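Local coordinates for protein dihydropteridine reductase (Caenorhabditis elegans, PDB 1OOE) that probably reduces quinonoid dihydrobiopterin to tetrahydrobiopterin with NADH or NADPH, as a homodimeric short-chain dehydrogenase/reductase, at residues T117-G122 against G163-S168; L125-A130 against H151-S156; I33-N38 against I45-N50; G4-Y9 against N26-L31; V176-P181 against T196-I201. One frame throughout, in Å; residues are numbered along the deposited sequence.

Contact 1 (T117-G122 against G163-S168); sequences THLKPG and GLPDNS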
# COMPACT_ATOMS: atom_id res chain seq x y z
N THR A 117 -13.89 16.63 3.85
CA THR A 117 -14.42 17.54 4.86
C THR A 117 -14.47 19.01 4.44
O THR A 117 -15.48 19.69 4.63
CB THR A 117 -13.58 17.49 6.16
OG1 THR A 117 -13.45 16.14 6.62
CG2 THR A 117 -14.24 18.33 7.24
N HIS A 118 -13.38 19.48 3.85
CA HIS A 118 -13.26 20.89 3.49
C HIS A 118 -13.21 21.33 2.03
O HIS A 118 -13.29 22.53 1.76
CB HIS A 118 -12.02 21.44 4.20
CG HIS A 118 -12.01 21.19 5.67
ND1 HIS A 118 -12.85 21.86 6.54
CD2 HIS A 118 -11.28 20.35 6.44
CE1 HIS A 118 -12.64 21.43 7.77
NE2 HIS A 118 -11.69 20.52 7.74
N LEU A 119 -13.09 20.40 1.10
CA LEU A 119 -13.01 20.78 -0.31
C LEU A 119 -14.36 21.19 -0.90
O LEU A 119 -15.36 20.50 -0.72
CB LEU A 119 -12.43 19.62 -1.13
CG LEU A 119 -12.03 19.88 -2.59
CD1 LEU A 119 -10.86 20.86 -2.67
CD2 LEU A 119 -11.66 18.55 -3.23
N LYS A 120 -14.38 22.33 -1.59
CA LYS A 120 -15.61 22.82 -2.21
C LYS A 120 -16.04 21.90 -3.34
O LYS A 120 -15.21 21.20 -3.94
CB LYS A 120 -15.39 24.22 -2.80
CG LYS A 120 -14.39 24.21 -3.96
CD LYS A 120 -14.57 25.39 -4.92
CE LYS A 120 -13.47 25.42 -5.97
NZ LYS A 120 -13.59 26.62 -6.85
N PRO A 121 -17.35 21.85 -3.64
CA PRO A 121 -17.77 20.98 -4.73
C PRO A 121 -17.06 21.49 -5.98
O PRO A 121 -16.95 22.70 -6.18
CB PRO A 121 -19.28 21.21 -4.78
CG PRO A 121 -19.61 21.41 -3.33
CD PRO A 121 -18.51 22.36 -2.89
N GLY A 122 -16.56 20.58 -6.80
CA GLY A 122 -15.85 20.98 -8.01
C GLY A 122 -14.39 21.31 -7.75
O GLY A 122 -13.67 21.69 -8.68
N GLY A 163 -16.58 9.69 -1.04
CA GLY A 163 -16.61 10.65 0.03
C GLY A 163 -16.22 12.04 -0.44
O GLY A 163 -16.47 13.03 0.25
N LEU A 164 -15.59 12.13 -1.61
CA LEU A 164 -15.21 13.43 -2.15
C LEU A 164 -16.46 14.17 -2.59
O LEU A 164 -17.45 13.54 -2.97
CB LEU A 164 -14.24 13.28 -3.33
CG LEU A 164 -12.84 12.78 -2.96
CD1 LEU A 164 -11.96 12.78 -4.21
CD2 LEU A 164 -12.23 13.66 -1.88
N PRO A 165 -16.44 15.51 -2.56
CA PRO A 165 -17.62 16.28 -2.97
C PRO A 165 -17.96 16.17 -4.44
O PRO A 165 -17.12 15.81 -5.27
CB PRO A 165 -17.25 17.70 -2.55
CG PRO A 165 -15.77 17.73 -2.71
CD PRO A 165 -15.34 16.40 -2.14
N ASP A 166 -19.21 16.47 -4.77
CA ASP A 166 -19.68 16.40 -6.15
C ASP A 166 -18.87 17.26 -7.10
O ASP A 166 -18.46 18.37 -6.76
CB ASP A 166 -21.15 16.83 -6.23
CG ASP A 166 -22.08 15.91 -5.47
OD1 ASP A 166 -21.97 14.68 -5.64
OD2 ASP A 166 -22.92 16.42 -4.70
N ASN A 167 -18.65 16.73 -8.30
CA ASN A 167 -17.94 17.44 -9.35
C ASN A 167 -16.46 17.69 -9.08
O ASN A 167 -15.79 18.36 -9.86
CB ASN A 167 -18.64 18.77 -9.63
CG ASN A 167 -20.08 18.59 -10.06
OD1 ASN A 167 -20.93 19.45 -9.82
ND2 ASN A 167 -20.37 17.47 -10.72
N SER A 168 -15.94 17.15 -7.98
CA SER A 168 -14.52 17.34 -7.67
C SER A 168 -13.67 16.32 -8.42
O SER A 168 -14.19 15.34 -8.97
CB SER A 168 -14.27 17.20 -6.16
OG SER A 168 -14.55 15.88 -5.71
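L164 enters the 163-168 loop with its side chain turned to helix 93-118, where it packs on A115 and T116, so the direct contact with 117-122 begins one residue later. P165 carries much of it: its CG lies 3.4 Å from L119 O and also approaches K120 O, while its CB faces CA of P121. The CB of L119 completes the apolar side of this patch at 4.2 Å from P165 CG. P165 also opens a type II beta turn that ends at S168, and the turn brings two carbonyl groups round to G122. The first is that of D166, whose O receives a weak hydrogen bond from G122 N at 2.9 Å; the bend at the hydrogen, 128°, is what weakens it. N167, with its positive phi, follows, and its O lies 3.2 Å from G122 CA in a nearly straight CA-H...O contact (174° at H). S168 closes the turn: its OG, placed between its own backbone N and carbonyl carbon (chi1 64°), donates to P165 O at 2.6 Å along an in-plane lone pair. S168 N bonds the same oxygen, so two donors grip P165 O, while S168 CB touches L119 CD2 at 4.1 Å. Proline carbons against backbone oxygens, leucine carbons beside P165 and S168 and one bent N-H bond imply that fit and the turn's own bonds matter more than bonding between the segments.

Contact 2 (L125-A130 against H151-S156); sequences LQLTGA and HHLTSS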
# COMPACT_ATOMS: atom_id res chain seq x y z
N LEU A 125 -8.21 17.83 -5.58
CA LEU A 125 -7.35 17.16 -4.61
C LEU A 125 -6.20 16.61 -5.45
O LEU A 125 -6.43 15.89 -6.42
CB LEU A 125 -8.06 16.00 -3.90
CG LEU A 125 -7.12 15.04 -3.15
CD1 LEU A 125 -6.47 15.76 -1.97
CD2 LEU A 125 -7.89 13.82 -2.67
N GLN A 126 -4.97 16.97 -5.10
CA GLN A 126 -3.81 16.46 -5.83
C GLN A 126 -2.93 15.67 -4.88
O GLN A 126 -2.66 16.09 -3.76
CB GLN A 126 -3.03 17.62 -6.45
CG GLN A 126 -1.65 17.24 -6.99
CD GLN A 126 -0.55 17.47 -5.98
OE1 GLN A 126 -0.50 18.52 -5.33
NE2 GLN A 126 0.35 16.49 -5.83
N LEU A 127 -2.51 14.49 -5.33
CA LEU A 127 -1.66 13.61 -4.54
C LEU A 127 -0.38 13.36 -5.33
O LEU A 127 -0.30 13.64 -6.53
CB LEU A 127 -2.35 12.28 -4.26
CG LEU A 127 -3.71 12.31 -3.56
CD1 LEU A 127 -4.24 10.89 -3.43
CD2 LEU A 127 -3.58 12.96 -2.18
N THR A 128 0.62 12.81 -4.66
CA THR A 128 1.88 12.53 -5.32
C THR A 128 2.16 11.04 -5.34
O THR A 128 2.26 10.41 -4.29
CB THR A 128 3.04 13.26 -4.61
OG1 THR A 128 2.78 14.67 -4.62
CG2 THR A 128 4.35 13.00 -5.34
N GLY A 129 2.26 10.48 -6.54
CA GLY A 129 2.52 9.06 -6.68
C GLY A 129 3.99 8.82 -6.96
O GLY A 129 4.84 9.51 -6.41
N ALA A 130 4.29 7.86 -7.83
CA ALA A 130 5.68 7.56 -8.18
C ALA A 130 5.74 6.77 -9.49
O ALA A 130 5.22 5.66 -9.59
CB ALA A 130 6.34 6.77 -7.06
N HIS A 151 -1.41 5.02 -5.36
CA HIS A 151 -2.01 4.93 -6.68
C HIS A 151 -3.40 4.29 -6.58
O HIS A 151 -4.34 4.72 -7.25
CB HIS A 151 -1.13 4.11 -7.63
CG HIS A 151 0.16 4.78 -8.00
ND1 HIS A 151 1.04 4.24 -8.92
CD2 HIS A 151 0.72 5.94 -7.58
CE1 HIS A 151 2.08 5.04 -9.04
NE2 HIS A 151 1.91 6.08 -8.24
N HIS A 152 -3.54 3.26 -5.73
CA HIS A 152 -4.84 2.61 -5.59
C HIS A 152 -5.84 3.55 -4.91
O HIS A 152 -7.01 3.62 -5.31
CB HIS A 152 -4.73 1.31 -4.80
CG HIS A 152 -6.00 0.50 -4.83
ND1 HIS A 152 -7.02 0.68 -3.92
CD2 HIS A 152 -6.46 -0.38 -5.75
CE1 HIS A 152 -8.05 -0.06 -4.28
NE2 HIS A 152 -7.74 -0.71 -5.38
N LEU A 153 -5.36 4.28 -3.91
CA LEU A 153 -6.19 5.24 -3.18
C LEU A 153 -6.77 6.22 -4.17
O LEU A 153 -7.94 6.61 -4.09
CB LEU A 153 -5.33 5.98 -2.14
CG LEU A 153 -5.93 7.23 -1.49
CD1 LEU A 153 -7.19 6.88 -0.72
CD2 LEU A 153 -4.91 7.84 -0.55
N THR A 154 -5.94 6.64 -5.12
CA THR A 154 -6.36 7.57 -6.15
C THR A 154 -7.56 7.02 -6.93
O THR A 154 -8.54 7.74 -7.17
CB THR A 154 -5.20 7.86 -7.11
OG1 THR A 154 -4.14 8.50 -6.38
CG2 THR A 154 -5.65 8.78 -8.25
N SER A 155 -7.49 5.75 -7.31
CA SER A 155 -8.58 5.15 -8.08
C SER A 155 -9.86 5.04 -7.25
O SER A 155 -10.95 5.26 -7.78
CB SER A 155 -8.19 3.77 -8.64
OG SER A 155 -8.14 2.77 -7.64
N SER A 156 -9.73 4.73 -5.97
CA SER A 156 -10.91 4.61 -5.11
C SER A 156 -11.58 5.97 -4.88
O SER A 156 -12.80 6.07 -4.87
CB SER A 156 -10.53 4.00 -3.76
OG SER A 156 -10.14 2.64 -3.91
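The imidazole of H151 meets the chain at G129-A130 edge on. Its CG stands anti to the carbonyl carbon (chi1 -69°), which carries the ring from helix 141-158 toward the end of strand 123-128. There NE2 accepts a hydrogen bond from A130 N at 3.0 Å, with 155° at the hydrogen and the donor only 10° out of the ring plane. This use of NE2 as acceptor is consistent with the proton of a neutral ring lying on ND1. G129 CA sits at the same edge, 3.4 Å from NE2, so close that a CB on residue 129 would clash with the ring. An alanine in place of H151 would remove this acceptor and the ring edge beside G129, and would probably leave the A130 amide without its bond and the loop less firmly placed. Further along, the side chains of L127 and T154 run past one another head to tail, and the tip of the leucine does the touching: CD1 is 3.8 Å from T154 OG1 and 4.2 Å from L153 CD2. The threonine hydroxyl has its polar partners elsewhere, in T172 OG1 and V150 O. The helix therefore packs against the sheet, with L127 also touching T172 of strand 169-175 and C78 of strand 73-78. The helix also meets the second subunit, where H152 NE2 bonds G135 O and L153 packs on I141 of that chain.

Contact 3 (I33-N38 against I45-N50); sequences IDLSAN and ILVDGN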
# COMPACT_ATOMS: atom_id res chain seq x y z
N ILE A 33 0.63 22.52 6.05
CA ILE A 33 0.57 21.41 6.99
C ILE A 33 1.92 20.71 6.87
O ILE A 33 2.24 20.18 5.81
CB ILE A 33 -0.55 20.40 6.63
CG1 ILE A 33 -1.92 21.08 6.71
CG2 ILE A 33 -0.50 19.21 7.57
CD1 ILE A 33 -3.08 20.17 6.32
N ASP A 34 2.70 20.73 7.94
CA ASP A 34 4.01 20.09 7.90
C ASP A 34 4.56 19.91 9.31
O ASP A 34 3.91 20.27 10.29
CB ASP A 34 4.99 20.91 7.06
CG ASP A 34 5.97 20.04 6.28
OD1 ASP A 34 6.50 19.07 6.85
OD2 ASP A 34 6.20 20.33 5.08
N LEU A 35 5.76 19.35 9.39
CA LEU A 35 6.42 19.10 10.67
C LEU A 35 6.89 20.38 11.35
O LEU A 35 7.21 20.38 12.54
CB LEU A 35 7.59 18.14 10.45
CG LEU A 35 7.21 16.77 9.90
CD1 LEU A 35 8.46 16.01 9.47
CD2 LEU A 35 6.44 15.99 10.96
N SER A 36 6.95 21.46 10.59
CA SER A 36 7.35 22.76 11.11
C SER A 36 6.60 23.83 10.34
O SER A 36 6.01 23.55 9.29
CB SER A 36 8.87 22.97 10.98
OG SER A 36 9.30 22.99 9.64
N ALA A 37 6.62 25.05 10.85
CA ALA A 37 5.90 26.14 10.20
C ALA A 37 6.64 26.81 9.06
O ALA A 37 7.87 26.87 9.04
CB ALA A 37 5.51 27.18 11.24
N ASN A 38 5.86 27.29 8.09
CA ASN A 38 6.39 28.03 6.95
C ASN A 38 5.91 29.44 7.27
O ASN A 38 4.71 29.73 7.16
CB ASN A 38 5.75 27.54 5.65
CG ASN A 38 6.33 28.23 4.43
OD1 ASN A 38 6.53 29.45 4.42
ND2 ASN A 38 6.60 27.46 3.38
N ILE A 45 -0.45 24.47 10.22
CA ILE A 45 -0.97 23.32 10.93
C ILE A 45 0.26 22.50 11.31
O ILE A 45 1.00 22.05 10.44
CB ILE A 45 -1.90 22.47 10.03
CG1 ILE A 45 -3.02 23.35 9.46
CG2 ILE A 45 -2.45 21.29 10.80
CD1 ILE A 45 -3.88 24.02 10.51
N LEU A 46 0.47 22.30 12.61
CA LEU A 46 1.64 21.57 13.09
C LEU A 46 1.44 20.07 13.22
O LEU A 46 0.51 19.60 13.89
CB LEU A 46 2.09 22.13 14.44
CG LEU A 46 3.36 21.51 15.04
CD1 LEU A 46 4.54 21.78 14.12
CD2 LEU A 46 3.61 22.10 16.42
N VAL A 47 2.33 19.31 12.59
CA VAL A 47 2.27 17.86 12.63
C VAL A 47 3.36 17.32 13.55
O VAL A 47 4.53 17.66 13.41
CB VAL A 47 2.48 17.25 11.22
CG1 VAL A 47 2.36 15.73 11.30
CG2 VAL A 47 1.46 17.82 10.25
N ASP A 48 2.95 16.47 14.50
CA ASP A 48 3.89 15.87 15.44
C ASP A 48 4.27 14.50 14.90
O ASP A 48 3.48 13.55 14.95
CB ASP A 48 3.22 15.71 16.81
CG ASP A 48 4.19 15.25 17.89
OD1 ASP A 48 5.16 14.53 17.56
OD2 ASP A 48 3.99 15.61 19.07
N GLY A 49 5.48 14.39 14.36
CA GLY A 49 5.95 13.14 13.80
C GLY A 49 6.00 11.96 14.74
O GLY A 49 6.09 10.81 14.29
N ASN A 50 5.96 12.22 16.05
CA ASN A 50 6.01 11.14 17.04
C ASN A 50 4.66 10.48 17.27
O ASN A 50 4.59 9.36 17.80
CB ASN A 50 6.55 11.66 18.38
CG ASN A 50 7.98 12.16 18.28
OD1 ASN A 50 8.86 11.47 17.75
ND2 ASN A 50 8.23 13.36 18.79
O HOH W 1 6.64 18.68 14.60
O HOH W 2 3.23 23.90 10.60
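Strands 28-34 and 43-46 pair in parallel here, tight along one face and looser where the chains leave the sheet. On the tight side I33 and I45 run alongside each other in the same sense, with I33 CG1 3.6 Å from I45 CB. The other branch, I33 CG2, anti to its backbone N, slants across to V47 CG2, also at 3.6 Å. D34 binds the backbones together. Its N donates to I45 O at 3.3 Å, nearly along the C=O axis, and its O accepts from V47 N at 3.0 Å, with that donor above the carbonyl plane.

The far side is looser and wetter. L35 reaches back with CD2 to V47 O (3.5 Å), and L46 CD1 lies against L35 O, but a water joins the carbonyl groups of L35 and V47, donating to both oxygens, and a second water bonds weakly to S36 O and I45 O. The D34 carboxylate is held at both oxygens: OD1 takes L35 N at 2.7 Å on its anti lone pair, and OD2 accepts from K12 N of the glycine-rich loop. Within the fold, strand 43-46 is the outermost on this side of the sheet; I45 and V47 rest on helix 53-68, while I33 packs on I7 and Y9 of strand 4-9.

Contact 4 (G4-Y9 against N26-L31); sequences GKVIVY and NGYTVL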
# COMPACT_ATOMS: atom_id res chain seq x y z
N GLY A 4 -9.22 32.90 -3.01
CA GLY A 4 -9.62 31.59 -2.55
C GLY A 4 -8.66 31.05 -1.51
O GLY A 4 -7.76 31.77 -1.08
N LYS A 5 -8.85 29.81 -1.10
CA LYS A 5 -7.98 29.19 -0.11
C LYS A 5 -7.51 27.83 -0.59
O LYS A 5 -8.24 27.11 -1.27
CB LYS A 5 -8.72 29.02 1.22
CG LYS A 5 -9.23 30.31 1.86
CD LYS A 5 -10.02 30.01 3.13
CE LYS A 5 -10.58 31.27 3.78
NZ LYS A 5 -11.60 31.96 2.93
N VAL A 6 -6.27 27.48 -0.25
CA VAL A 6 -5.71 26.19 -0.62
C VAL A 6 -4.86 25.64 0.52
O VAL A 6 -4.30 26.40 1.32
CB VAL A 6 -4.85 26.26 -1.91
CG1 VAL A 6 -5.71 26.64 -3.10
CG2 VAL A 6 -3.71 27.24 -1.73
N ILE A 7 -4.78 24.32 0.59
CA ILE A 7 -3.98 23.64 1.61
C ILE A 7 -2.80 22.97 0.93
O ILE A 7 -2.96 22.29 -0.09
CB ILE A 7 -4.81 22.55 2.33
CG1 ILE A 7 -5.91 23.20 3.17
CG2 ILE A 7 -3.90 21.66 3.17
CD1 ILE A 7 -6.87 22.20 3.78
N VAL A 8 -1.60 23.17 1.48
CA VAL A 8 -0.40 22.55 0.95
C VAL A 8 0.16 21.67 2.06
O VAL A 8 0.66 22.17 3.07
CB VAL A 8 0.68 23.59 0.55
CG1 VAL A 8 1.93 22.87 0.05
CG2 VAL A 8 0.15 24.51 -0.55
N TYR A 9 0.03 20.36 1.87
CA TYR A 9 0.50 19.38 2.83
C TYR A 9 1.92 19.06 2.37
O TYR A 9 2.11 18.36 1.37
CB TYR A 9 -0.40 18.14 2.75
CG TYR A 9 -0.38 17.21 3.94
CD1 TYR A 9 0.82 16.83 4.55
CD2 TYR A 9 -1.57 16.65 4.42
CE1 TYR A 9 0.83 15.91 5.61
CE2 TYR A 9 -1.57 15.74 5.47
CZ TYR A 9 -0.37 15.37 6.06
OH TYR A 9 -0.38 14.45 7.08
N ASN A 26 -0.51 34.67 -6.38
CA ASN A 26 -1.71 34.77 -7.20
C ASN A 26 -2.99 35.04 -6.43
O ASN A 26 -4.08 34.70 -6.88
CB ASN A 26 -1.85 33.50 -8.05
CG ASN A 26 -0.96 33.54 -9.28
OD1 ASN A 26 -1.31 34.15 -10.29
ND2 ASN A 26 0.20 32.89 -9.20
N GLY A 27 -2.86 35.67 -5.26
CA GLY A 27 -4.02 36.04 -4.46
C GLY A 27 -4.72 35.04 -3.57
O GLY A 27 -5.79 35.35 -3.04
N TYR A 28 -4.15 33.85 -3.39
CA TYR A 28 -4.80 32.86 -2.53
C TYR A 28 -4.29 32.89 -1.09
O TYR A 28 -3.17 33.31 -0.82
CB TYR A 28 -4.57 31.44 -3.07
CG TYR A 28 -5.37 31.09 -4.31
CD1 TYR A 28 -4.99 31.55 -5.57
CD2 TYR A 28 -6.52 30.30 -4.21
CE1 TYR A 28 -5.72 31.23 -6.70
CE2 TYR A 28 -7.26 29.97 -5.34
CZ TYR A 28 -6.86 30.44 -6.58
OH TYR A 28 -7.59 30.12 -7.70
N THR A 29 -5.15 32.45 -0.17
CA THR A 29 -4.80 32.34 1.23
C THR A 29 -4.26 30.92 1.27
O THR A 29 -4.89 30.01 0.72
CB THR A 29 -6.03 32.42 2.15
OG1 THR A 29 -6.65 33.70 2.00
CG2 THR A 29 -5.64 32.21 3.60
N VAL A 30 -3.11 30.71 1.90
CA VAL A 30 -2.53 29.37 1.94
C VAL A 30 -2.28 28.79 3.32
O VAL A 30 -1.68 29.42 4.19
CB VAL A 30 -1.19 29.33 1.15
CG1 VAL A 30 -0.68 27.90 1.06
CG2 VAL A 30 -1.38 29.94 -0.23
N LEU A 31 -2.77 27.57 3.52
CA LEU A 31 -2.59 26.88 4.79
C LEU A 31 -1.53 25.81 4.58
O LEU A 31 -1.63 24.99 3.67
CB LEU A 31 -3.90 26.22 5.24
CG LEU A 31 -5.07 27.14 5.61
CD1 LEU A 31 -5.68 27.75 4.36
CD2 LEU A 31 -6.11 26.32 6.36
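This pairing closes the first beta-alpha-beta unit of the Rossmann fold: strand 4-9, helix 14-25 and strand 28-34, with the two strands parallel and the axes of these strand segments approaching to 4.6 Å. Four backbone bonds form the ladder. T29 N donates to G4 O (2.8 Å, 177° at the hydrogen), V6 N to T29 O, L31 N to V6 O, and V8 N to L31 O, the last three nearly along the C=O axes. The face away from helix 14-25 carries K5 beside T29 and I7 across L31, whose side chain packs on S67 and L68 of helix 53-68. Y28 follows G27, the C' residue of the Schellman motif that ends helix 14-25. Its ring stands roughly perpendicular to the V6 side chain, bringing Y28 CD2 to 3.5 Å from G4 C and 3.9 Å from V6 CG1. An alanine in place of Y28 would remove this ring, which also meets F23 edge-to-face, and is likely to loosen packing against G4 and V6. On the same face V6 and V30 meet at a slant with their CG2 atoms 3.9 Å apart, and both side chains pack on F23. V30 CG1, anti to its backbone N, reaches V8 CG2 at 3.8 Å.

Contact 5 (V176-P181 against T196-I201); sequences VTLDTP and TPLSFI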
# COMPACT_ATOMS: atom_id res chain seq x y z
N VAL A 176 9.31 12.41 -13.29
CA VAL A 176 10.50 11.58 -13.38
C VAL A 176 11.69 12.27 -12.70
O VAL A 176 12.41 11.65 -11.92
CB VAL A 176 10.84 11.26 -14.85
CG1 VAL A 176 12.18 10.53 -14.95
CG2 VAL A 176 9.73 10.40 -15.46
N THR A 177 11.88 13.55 -13.01
CA THR A 177 12.97 14.33 -12.43
C THR A 177 12.57 15.78 -12.20
O THR A 177 12.18 16.48 -13.13
CB THR A 177 14.22 14.33 -13.34
OG1 THR A 177 14.72 12.99 -13.48
CG2 THR A 177 15.30 15.22 -12.75
N LEU A 178 12.67 16.24 -10.96
CA LEU A 178 12.34 17.63 -10.63
C LEU A 178 13.64 18.39 -10.40
O LEU A 178 14.62 17.82 -9.92
CB LEU A 178 11.49 17.70 -9.36
CG LEU A 178 10.07 17.16 -9.38
CD1 LEU A 178 9.46 17.30 -7.99
CD2 LEU A 178 9.24 17.93 -10.40
N ASP A 179 13.64 19.68 -10.74
CA ASP A 179 14.82 20.51 -10.53
C ASP A 179 14.76 21.00 -9.09
O ASP A 179 13.95 21.85 -8.75
CB ASP A 179 14.81 21.70 -11.49
CG ASP A 179 16.05 22.56 -11.36
OD1 ASP A 179 16.94 22.22 -10.56
OD2 ASP A 179 16.13 23.59 -12.08
N THR A 180 15.62 20.44 -8.24
CA THR A 180 15.66 20.81 -6.83
C THR A 180 17.09 21.10 -6.41
O THR A 180 18.03 20.68 -7.08
CB THR A 180 15.14 19.67 -5.92
OG1 THR A 180 16.03 18.55 -6.01
CG2 THR A 180 13.75 19.23 -6.36
N PRO A 181 17.27 21.81 -5.29
CA PRO A 181 18.62 22.12 -4.80
C PRO A 181 19.44 20.85 -4.56
O PRO A 181 20.63 20.81 -4.84
CB PRO A 181 18.35 22.89 -3.51
CG PRO A 181 17.07 23.61 -3.83
CD PRO A 181 16.26 22.53 -4.50
N THR A 196 12.37 18.72 -14.95
CA THR A 196 11.12 19.48 -14.90
C THR A 196 11.21 20.63 -13.89
O THR A 196 11.55 20.42 -12.73
CB THR A 196 9.92 18.57 -14.49
OG1 THR A 196 9.81 17.47 -15.40
CG2 THR A 196 8.62 19.37 -14.53
N PRO A 197 10.92 21.86 -14.34
CA PRO A 197 10.96 23.03 -13.45
C PRO A 197 9.79 22.93 -12.48
O PRO A 197 8.71 22.46 -12.85
CB PRO A 197 10.79 24.20 -14.41
CG PRO A 197 11.30 23.68 -15.71
CD PRO A 197 10.75 22.29 -15.74
N LEU A 198 10.00 23.36 -11.24
CA LEU A 198 8.93 23.30 -10.25
C LEU A 198 7.74 24.16 -10.69
O LEU A 198 6.59 23.83 -10.41
CB LEU A 198 9.43 23.76 -8.88
CG LEU A 198 10.63 22.99 -8.30
CD1 LEU A 198 10.94 23.50 -6.90
CD2 LEU A 198 10.34 21.50 -8.27
N SER A 199 8.03 25.25 -11.40
CA SER A 199 6.98 26.16 -11.87
C SER A 199 6.00 25.48 -12.82
O SER A 199 4.84 25.89 -12.92
CB SER A 199 7.60 27.38 -12.56
OG SER A 199 8.31 27.01 -13.73
N PHE A 200 6.45 24.44 -13.52
CA PHE A 200 5.58 23.73 -14.45
C PHE A 200 4.43 23.12 -13.64
O PHE A 200 3.28 23.14 -14.08
CB PHE A 200 6.35 22.61 -15.15
CG PHE A 200 5.55 21.89 -16.21
CD1 PHE A 200 5.27 22.51 -17.42
CD2 PHE A 200 5.10 20.59 -15.99
CE1 PHE A 200 4.55 21.84 -18.42
CE2 PHE A 200 4.37 19.91 -16.98
CZ PHE A 200 4.10 20.54 -18.19
N ILE A 201 4.77 22.59 -12.47
CA ILE A 201 3.79 21.97 -11.58
C ILE A 201 2.87 23.02 -10.94
O ILE A 201 1.65 22.87 -10.97
CB ILE A 201 4.49 21.16 -10.46
CG1 ILE A 201 5.39 20.08 -11.09
CG2 ILE A 201 3.45 20.52 -9.55
CD1 ILE A 201 4.65 19.07 -11.93
O HOH W 3 10.38 14.83 -15.17
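A single backbone bridge, between L178 and T196, ties the loop after strand 169-175 to the residues that lead into helix 198-210, in the C-terminal part of this short-chain dehydrogenase/reductase fold. T196 serves it with both its polar backbone atoms. T196 N donates to T177 O at 2.9 Å, in the carbonyl plane and with 163° at the hydrogen. T196 O takes D179 N at 3.0 Å, a more bent bond (152°) whose donor stands above the carbonyl plane. The amide of T177 is satisfied by a water 2.9 Å from its N, and the same water lies 2.7 Å from T196 OG1, a hydroxyl that also bonds T226 OG1 of strand 221-227. D179 CG is anti to its backbone N, and OD2 forms a salt bridge with R184. L178 O accepts from N183 ND2, while T180, at the N-cap of helix 181-186, uses OG1 to hold N183 N. Carbon packing flanks these polar links. L178 CB meets L198 CD2 at 4.1 Å, and L178 CD2 approaches T196 CB and I201 CG1. L178, L198 and I201 all rest on L15 of helix 14-25, joining the bridge to the first helix of the fold. The branch point of L198 lies beyond the oxygen end of the D179 carbonyl, with CG 3.5 Å from D179 O.

Overall arrangement
Contacts 3 and 4 share strand 28-34 and form one continuous piece of sheet: I33 N lies 3.0 Å from V8 O, a probable hydrogen bond. Their centres are 17 Å apart. Contact 2 reaches the same sheet across the chain's centre, its centre about 22 Å from that of contact 3, and touches contact 1 through L119 CD2 and L125 N, 4.2 Å apart. Contacts 1 and 5 lie on opposite sides of the centre, 28 Å between their centres. The glycine-rich loop after strand 4-9, probably the dinucleotide-binding turn as in related reductases, is touched by V8 of contact 4 and D34 of contact 3, whereas L198 of contact 5 lies near it.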